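Local coordinates for extracellular invertase (Aspergillus kawachii, PDB 5XHA), which probably hydrolyses sucrose and related beta-fructofuranosides, releasing fructose, as a secreted glycoside hydrolase of family 32, at residues A96-S101 with A168-Y173; T135-V140 with Q153-P158; N188-T193 with L208-D213. All coordinates share one frame; numbering follows the deposited sequence.

Interaction 1: residues A96-S101 with A168-Y173; sequences AVFDGS and AFRDPY. With FRU (beta-D-fructofuranose), chain B; FRU (beta-D-fructofuranose), chain C.
Asp99 and Asp171 face each other with CA atoms 4.8 Å apart, where strands 96-101 and 168-173 run side by side in nearly the same direction, 27° between their axes. Each is the first strand of its own four-stranded antiparallel sheet, and the hydrogen bond joining the two segments runs from a side chain to a backbone carbonyl. Ser101 OG, set between its own N and carbonyl carbon (chi1 58°), donates to Pro172 O at 2.7 Å from above the carbonyl plane, and Val174 N also bonds to this hydroxyl. The Pro172 ring lies close by, its CD 3.5 Å from Asp99 O. At the other end the seam opens onto a fructose. Asp171 grips it with both carboxylate oxygens: OD1 accepts from O4 of the chain B sugar at 2.5 Å and OD2 from O3 at 2.6 Å. Asp99 N gives O4 an almost straight bond, while the extended Arg170 brings NE to O3 at 2.9 Å, with O3 at the guanidinium edge. Salt bridges to Glu134 and Glu248 hold the far end of Arg170. Phe98 CD2 touches Arg170 CD at 3.8 Å, and the sugar's C6 sits over one face of the Phe98 ring, offset toward its rim. Inner strands of successive propeller blades meeting round a fructosyl unit, with an Arg-Asp-Pro triplet on one of them, mark the sugar pocket of family 32.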
# COMPACT_ATOMS: atom_id res chain seq x y z
N ALA A 96 -6.91 8.71 -8.48
CA ALA A 96 -7.87 9.68 -7.96
C ALA A 96 -7.57 10.11 -6.53
O ALA A 96 -6.83 9.43 -5.80
CB ALA A 96 -9.29 9.14 -8.07
N VAL A 97 -8.09 11.28 -6.19
CA VAL A 97 -8.11 11.80 -4.84
C VAL A 97 -9.56 11.87 -4.39
O VAL A 97 -10.35 12.61 -4.96
CB VAL A 97 -7.52 13.21 -4.78
CG1 VAL A 97 -7.75 13.84 -3.41
CG2 VAL A 97 -6.04 13.18 -5.11
N PHE A 98 -9.89 11.09 -3.37
CA PHE A 98 -11.21 11.13 -2.77
C PHE A 98 -11.16 11.98 -1.47
O PHE A 98 -10.13 12.59 -1.16
CB PHE A 98 -11.71 9.70 -2.50
CG PHE A 98 -12.13 8.90 -3.73
CD1 PHE A 98 -12.16 9.44 -5.01
CD2 PHE A 98 -12.54 7.59 -3.57
CE1 PHE A 98 -12.57 8.67 -6.11
CE2 PHE A 98 -12.94 6.82 -4.66
CZ PHE A 98 -12.97 7.37 -5.93
N ASP A 99 -12.26 12.03 -0.73
CA ASP A 99 -12.40 12.89 0.44
C ASP A 99 -11.28 12.70 1.47
O ASP A 99 -10.76 11.61 1.65
CB ASP A 99 -13.73 12.66 1.16
CG ASP A 99 -14.94 12.93 0.30
OD1 ASP A 99 -14.79 13.57 -0.76
OD2 ASP A 99 -16.06 12.51 0.70
N GLY A 100 -10.97 13.78 2.15
CA GLY A 100 -10.07 13.74 3.28
C GLY A 100 -10.50 14.78 4.29
O GLY A 100 -11.31 15.66 3.95
N SER A 101 -9.95 14.70 5.50
CA SER A 101 -10.20 15.66 6.55
C SER A 101 -8.87 16.16 7.13
O SER A 101 -7.82 15.56 6.92
CB SER A 101 -11.09 15.04 7.63
OG SER A 101 -10.50 13.87 8.18
N ALA A 168 -16.13 -0.80 0.43
CA ALA A 168 -15.57 0.53 0.31
C ALA A 168 -14.72 0.79 1.54
O ALA A 168 -14.94 0.18 2.59
CB ALA A 168 -16.70 1.55 0.25
N PHE A 169 -13.77 1.71 1.42
CA PHE A 169 -12.82 2.03 2.49
C PHE A 169 -12.23 3.42 2.26
O PHE A 169 -11.09 3.57 1.81
CB PHE A 169 -11.73 0.96 2.53
CG PHE A 169 -10.79 1.06 3.71
CD1 PHE A 169 -11.23 0.76 4.98
CD2 PHE A 169 -9.45 1.38 3.52
CE1 PHE A 169 -10.37 0.85 6.07
CE2 PHE A 169 -8.58 1.45 4.60
CZ PHE A 169 -9.04 1.19 5.88
N ARG A 170 -13.02 4.45 2.56
CA ARG A 170 -12.67 5.82 2.22
C ARG A 170 -13.27 6.89 3.12
O ARG A 170 -14.09 6.59 4.00
CB ARG A 170 -13.10 6.12 0.78
CG ARG A 170 -14.55 5.84 0.47
CD ARG A 170 -14.92 6.29 -0.96
NE ARG A 170 -16.29 5.89 -1.32
CZ ARG A 170 -16.65 4.71 -1.83
NH1 ARG A 170 -15.74 3.78 -2.11
NH2 ARG A 170 -17.95 4.46 -2.08
N ASP A 171 -12.87 8.13 2.86
CA ASP A 171 -13.43 9.35 3.50
C ASP A 171 -13.06 9.44 4.97
O ASP A 171 -13.94 9.65 5.83
CB ASP A 171 -14.95 9.43 3.34
CG ASP A 171 -15.41 9.20 1.91
OD1 ASP A 171 -14.61 9.44 0.97
OD2 ASP A 171 -16.58 8.77 1.74
N PRO A 172 -11.76 9.34 5.26
CA PRO A 172 -11.27 9.40 6.64
C PRO A 172 -11.66 10.71 7.29
O PRO A 172 -11.44 11.79 6.71
CB PRO A 172 -9.74 9.28 6.48
CG PRO A 172 -9.47 9.71 5.07
CD PRO A 172 -10.66 9.25 4.28
N TYR A 173 -12.26 10.61 8.46
CA TYR A 173 -12.81 11.75 9.18
C TYR A 173 -12.14 11.83 10.56
O TYR A 173 -12.42 11.00 11.45
CB TYR A 173 -14.35 11.68 9.30
CG TYR A 173 -14.94 12.98 9.79
CD1 TYR A 173 -15.30 13.98 8.90
CD2 TYR A 173 -15.07 13.24 11.14
CE1 TYR A 173 -15.81 15.19 9.34
CE2 TYR A 173 -15.57 14.45 11.60
CZ TYR A 173 -15.94 15.42 10.70
OH TYR A 173 -16.42 16.63 11.16
C1 FRU B . -19.69 10.25 -2.12
C2 FRU B . -18.29 9.81 -2.63
C3 FRU B . -17.29 9.70 -1.46
C4 FRU B . -15.96 9.86 -2.19
C5 FRU B . -16.28 10.84 -3.30
C6 FRU B . -15.60 10.51 -4.63
O1 FRU B . -20.44 10.99 -3.11
O3 FRU B . -17.42 8.50 -0.69
O4 FRU B . -14.90 10.36 -1.37
O5 FRU B . -17.71 10.83 -3.47
O6 FRU B . -16.12 11.33 -5.70
C1 FRU C . -19.37 8.35 -4.32
C2 FRU C . -19.06 7.31 -5.42
C3 FRU C . -19.61 5.89 -5.17
C4 FRU C . -18.66 5.02 -5.98
C5 FRU C . -17.40 5.87 -6.19
C6 FRU C . -17.09 6.15 -7.66
O1 FRU C . -18.31 8.55 -3.36
O2 FRU C . -19.62 7.80 -6.65
O3 FRU C . -20.98 5.63 -5.56
O4 FRU C . -18.41 3.78 -5.32
O5 FRU C . -17.64 7.14 -5.57
O6 FRU C . -15.78 5.67 -7.92

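Interaction 2: residues T135-V140 with Q153-P158; sequences TQSLAV and QGPVIP
Gln136 turns its side chain round chi1 -34°, well short of the usual staggered angle, and bends again at chi2 -58°; these turns lay CG along the flank of Ile157, 3.7 Å from its CB. The backbone here forms a classic beta bulge: Val156 and Ile157 both stand opposite Gln136, where the chain that follows strand 149-150 comes back antiparallel to strand 135-140. Gln136 N donates to Ile157 O at 3.0 Å. In return Gln136 O takes two N-H groups, a straight bond from Ile157 N lying in the carbonyl plane and a weak, bent one from Val156 N. Val156, one of the two bulge residues, has its CG1 3.6 Å from Leu138 CD1, the two side chains at about a right angle. Pro155 packs on the strand as well, its CB 3.5 Å from Thr135 CB and 3.6 Å from Ser137 OG. The hydroxyls of Thr135 and Ser137 both bond to Ser117 on the neighbouring strand, and Gln136 OE1 is held by the Thr116 hydroxyl. Val156 O accepts from Arg131 of the second subunit, so the bulged segment also belongs to the dimer contact. Beyond the bulge the backbones part, and one water bridges them, accepting from Leu138 N at 3.0 Å and donating to Gly154 O at 2.8 Å.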
# COMPACT_ATOMS: atom_id res chain seq x y z
N THR A 135 -6.39 3.68 -0.27
CA THR A 135 -5.51 3.78 0.90
C THR A 135 -5.70 5.17 1.49
O THR A 135 -6.37 6.00 0.89
CB THR A 135 -4.04 3.61 0.53
OG1 THR A 135 -3.67 4.60 -0.44
CG2 THR A 135 -3.79 2.22 -0.05
N GLN A 136 -5.13 5.42 2.66
CA GLN A 136 -5.26 6.72 3.27
C GLN A 136 -3.85 7.29 3.43
O GLN A 136 -2.99 6.65 4.03
CB GLN A 136 -5.98 6.64 4.64
CG GLN A 136 -7.06 5.56 4.73
CD GLN A 136 -8.14 5.73 3.69
OE1 GLN A 136 -8.47 6.86 3.30
NE2 GLN A 136 -8.70 4.61 3.24
N SER A 137 -3.65 8.50 2.89
CA SER A 137 -2.35 9.14 2.81
C SER A 137 -2.37 10.52 3.47
O SER A 137 -3.45 11.10 3.69
CB SER A 137 -1.95 9.27 1.33
OG SER A 137 -1.68 8.00 0.75
N LEU A 138 -1.18 11.04 3.78
CA LEU A 138 -1.04 12.37 4.38
C LEU A 138 -0.48 13.42 3.43
O LEU A 138 0.42 13.14 2.62
CB LEU A 138 -0.12 12.33 5.60
CG LEU A 138 -0.58 11.54 6.83
CD1 LEU A 138 0.56 11.45 7.85
CD2 LEU A 138 -1.83 12.16 7.43
N ALA A 139 -1.02 14.62 3.54
CA ALA A 139 -0.44 15.79 2.94
C ALA A 139 -0.46 16.95 3.96
O ALA A 139 -1.28 16.96 4.88
CB ALA A 139 -1.18 16.17 1.66
N VAL A 140 0.45 17.89 3.79
CA VAL A 140 0.61 19.01 4.71
C VAL A 140 0.66 20.33 3.93
O VAL A 140 1.35 20.44 2.92
CB VAL A 140 1.90 18.86 5.54
CG1 VAL A 140 2.13 20.08 6.40
CG2 VAL A 140 1.80 17.63 6.42
N GLN A 153 6.10 9.58 0.94
CA GLN A 153 6.11 8.27 1.56
C GLN A 153 4.78 7.60 1.20
O GLN A 153 3.90 8.26 0.66
CB GLN A 153 6.25 8.39 3.08
CG GLN A 153 5.10 9.15 3.72
CD GLN A 153 4.93 8.80 5.17
OE1 GLN A 153 5.70 9.21 6.00
NE2 GLN A 153 3.95 7.99 5.47
N GLY A 154 4.65 6.31 1.49
CA GLY A 154 3.42 5.58 1.24
C GLY A 154 2.27 5.96 2.15
O GLY A 154 2.42 6.78 3.06
N PRO A 155 1.10 5.36 1.92
CA PRO A 155 -0.03 5.66 2.78
C PRO A 155 0.24 5.26 4.22
O PRO A 155 0.96 4.29 4.48
CB PRO A 155 -1.16 4.79 2.21
CG PRO A 155 -0.49 3.74 1.42
CD PRO A 155 0.77 4.38 0.88
N VAL A 156 -0.35 6.02 5.15
CA VAL A 156 -0.24 5.74 6.57
C VAL A 156 -1.24 4.67 7.01
O VAL A 156 -1.02 3.99 8.01
CB VAL A 156 -0.37 7.01 7.42
CG1 VAL A 156 0.78 7.95 7.11
CG2 VAL A 156 -1.71 7.70 7.23
N ILE A 157 -2.31 4.50 6.23
CA ILE A 157 -3.22 3.37 6.38
C ILE A 157 -3.32 2.65 5.02
O ILE A 157 -4.16 3.01 4.20
CB ILE A 157 -4.61 3.79 6.89
CG1 ILE A 157 -4.50 4.56 8.20
CG2 ILE A 157 -5.49 2.56 7.08
CD1 ILE A 157 -5.80 5.13 8.71
N PRO A 158 -2.44 1.67 4.77
CA PRO A 158 -2.35 1.05 3.45
C PRO A 158 -3.43 0.01 3.09
O PRO A 158 -3.27 -0.72 2.13
CB PRO A 158 -0.96 0.42 3.46
CG PRO A 158 -0.64 0.19 4.90
CD PRO A 158 -1.31 1.29 5.64
O HOH W 1 1.13 9.25 3.30

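Interaction 3: residues N188-T193 with L208-D213; sequences NNTWYT and LYRQYD
Tyr192 and Thr193 pair with Arg210 and Tyr209 in an antiparallel beta hairpin, the two middle strands of a four-stranded propeller blade, at the end away from its turn. The strand axes approach to 4.6 Å and run at 153°. Thr193 and Tyr209 make the hydrogen-bonded pair: Tyr209 N donates to Thr193 O at 2.8 Å, and Thr193 N answers to Tyr209 O from well above the carbonyl plane. One step on, Tyr192 and Arg210 form the non-hydrogen-bonded pair, and then Gln211 N gives Trp191 O a straight 2.9 Å bond before the strands part. On the face carrying Tyr192 and Arg210 the two side chains point the same way, Tyr192 CD1 resting on Arg210 CB at 3.6 Å; ring and guanidinium planes are 32° apart. With CG between its N and carbonyl carbon (chi1 75°) and the chain extended to NE, Arg210 keeps alongside the tyrosine. Thr190 CG2 touches Arg210 CB and reaches over one face of the Tyr192 ring, near its rim. The Tyr209 ring leaves on the opposite face, its edge turned to the backbone oxygen Thr193 O. The carbon parts pack together while the polar ends bond outward, Tyr192 to Asp181 of helix 178-184, Arg210 to Glu220 of strand 219-227 and both to Ser186, which implies that this face of the hairpin is tied to both elements.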
# COMPACT_ATOMS: atom_id res chain seq x y z
N ASN A 188 -5.10 12.03 26.48
CA ASN A 188 -6.07 13.12 26.36
C ASN A 188 -5.95 13.80 25.01
O ASN A 188 -4.85 14.12 24.60
CB ASN A 188 -5.84 14.17 27.45
CG ASN A 188 -6.17 13.66 28.84
OD1 ASN A 188 -5.36 13.77 29.75
ND2 ASN A 188 -7.36 13.08 29.00
N ASN A 189 -7.07 14.02 24.33
CA ASN A 189 -7.06 14.72 23.05
C ASN A 189 -6.36 13.94 21.93
O ASN A 189 -5.83 14.52 20.99
CB ASN A 189 -6.42 16.12 23.17
CG ASN A 189 -7.17 17.01 24.14
OD1 ASN A 189 -8.37 16.86 24.34
ND2 ASN A 189 -6.45 17.95 24.74
N THR A 190 -6.36 12.62 22.07
CA THR A 190 -6.08 11.72 20.98
C THR A 190 -6.98 12.05 19.78
O THR A 190 -8.15 12.38 19.94
CB THR A 190 -6.35 10.27 21.43
OG1 THR A 190 -5.32 9.86 22.34
CG2 THR A 190 -6.37 9.30 20.25
N TRP A 191 -6.40 11.96 18.59
CA TRP A 191 -7.14 12.07 17.36
C TRP A 191 -7.65 10.69 16.99
O TRP A 191 -6.88 9.72 16.99
CB TRP A 191 -6.25 12.64 16.23
CG TRP A 191 -6.10 14.10 16.32
CD1 TRP A 191 -5.03 14.79 16.84
CD2 TRP A 191 -7.04 15.08 15.89
NE1 TRP A 191 -5.25 16.15 16.75
CE2 TRP A 191 -6.48 16.35 16.17
CE3 TRP A 191 -8.30 15.01 15.28
CZ2 TRP A 191 -7.15 17.54 15.87
CZ3 TRP A 191 -8.95 16.19 14.99
CH2 TRP A 191 -8.37 17.44 15.28
N TYR A 192 -8.95 10.62 16.73
CA TYR A 192 -9.61 9.46 16.14
C TYR A 192 -9.83 9.72 14.66
O TYR A 192 -9.87 10.87 14.21
CB TYR A 192 -10.96 9.17 16.84
CG TYR A 192 -10.75 8.91 18.32
CD1 TYR A 192 -10.33 7.66 18.78
CD2 TYR A 192 -10.88 9.94 19.24
CE1 TYR A 192 -10.09 7.43 20.13
CE2 TYR A 192 -10.64 9.73 20.59
CZ TYR A 192 -10.25 8.47 21.03
OH TYR A 192 -10.00 8.28 22.37
N THR A 193 -9.97 8.63 13.92
CA THR A 193 -10.35 8.64 12.53
C THR A 193 -11.41 7.57 12.32
O THR A 193 -11.18 6.43 12.69
CB THR A 193 -9.13 8.34 11.64
OG1 THR A 193 -8.20 9.44 11.71
CG2 THR A 193 -9.55 8.14 10.21
N LEU A 208 -13.18 2.32 12.94
CA LEU A 208 -12.65 3.30 13.89
C LEU A 208 -11.18 3.06 14.17
O LEU A 208 -10.76 1.90 14.36
CB LEU A 208 -13.44 3.25 15.21
CG LEU A 208 -13.04 4.19 16.35
CD1 LEU A 208 -13.26 5.64 15.96
CD2 LEU A 208 -13.82 3.85 17.63
N TYR A 209 -10.42 4.15 14.21
CA TYR A 209 -8.98 4.13 14.49
C TYR A 209 -8.62 5.21 15.50
O TYR A 209 -9.32 6.22 15.62
CB TYR A 209 -8.17 4.39 13.20
CG TYR A 209 -8.37 3.37 12.11
CD1 TYR A 209 -9.54 3.36 11.34
CD2 TYR A 209 -7.40 2.42 11.84
CE1 TYR A 209 -9.73 2.43 10.35
CE2 TYR A 209 -7.59 1.48 10.85
CZ TYR A 209 -8.75 1.49 10.10
OH TYR A 209 -8.92 0.56 9.11
N ARG A 210 -7.50 5.04 16.19
CA ARG A 210 -6.92 6.13 16.95
C ARG A 210 -5.46 6.29 16.66
O ARG A 210 -4.75 5.33 16.37
CB ARG A 210 -7.14 5.97 18.46
CG ARG A 210 -6.27 4.94 19.15
CD ARG A 210 -6.43 5.00 20.66
NE ARG A 210 -5.87 3.79 21.23
CZ ARG A 210 -6.08 3.34 22.46
NH1 ARG A 210 -6.87 3.98 23.32
NH2 ARG A 210 -5.51 2.20 22.83
N GLN A 211 -5.03 7.55 16.72
CA GLN A 211 -3.64 7.95 16.64
C GLN A 211 -2.79 7.10 17.58
O GLN A 211 -3.08 7.03 18.76
CB GLN A 211 -3.57 9.42 17.08
CG GLN A 211 -2.20 9.96 17.31
CD GLN A 211 -2.19 11.43 17.65
OE1 GLN A 211 -1.19 12.10 17.41
NE2 GLN A 211 -3.26 11.94 18.22
N TYR A 212 -1.74 6.47 17.06
CA TYR A 212 -0.84 5.63 17.86
C TYR A 212 0.44 6.37 18.26
O TYR A 212 1.04 6.06 19.28
CB TYR A 212 -0.46 4.39 17.04
CG TYR A 212 0.29 3.30 17.78
CD1 TYR A 212 -0.39 2.44 18.66
CD2 TYR A 212 1.65 3.10 17.57
CE1 TYR A 212 0.28 1.42 19.32
CE2 TYR A 212 2.32 2.07 18.23
CZ TYR A 212 1.63 1.24 19.09
OH TYR A 212 2.28 0.22 19.74
N ASP A 213 0.84 7.33 17.43
CA ASP A 213 2.07 8.08 17.62
C ASP A 213 1.76 9.55 17.40
O ASP A 213 0.80 9.92 16.69
CB ASP A 213 3.12 7.64 16.60
CG ASP A 213 2.67 7.88 15.15
OD1 ASP A 213 1.64 7.32 14.77
OD2 ASP A 213 3.30 8.67 14.43

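In the fold
Interactions 1, 2 and 3 lie on the same side of the chain's centre in two adjoining propeller blades, with interactions 2 and 3 farther from the fructose pocket than interaction 1. Interaction 1 borders the sugar directly. The side chain of Gln136, in interaction 2, is about 9 Å from a bound fructose. The side chain of Thr193, in interaction 3, is about 13 Å from a bound fructose. Along the chain, interaction 2 is nested inside the loop that interaction 1 closes. Their centres are 11 Å apart, and Gln136 NE2 probably bonds to Phe169 O at 3.0 Å. The centres of interactions 1 and 3 are 17 Å apart; there Phe169 CZ packs on Tyr209 OH at 3.3 Å. Strand 166-176 thus touches both outer contacts.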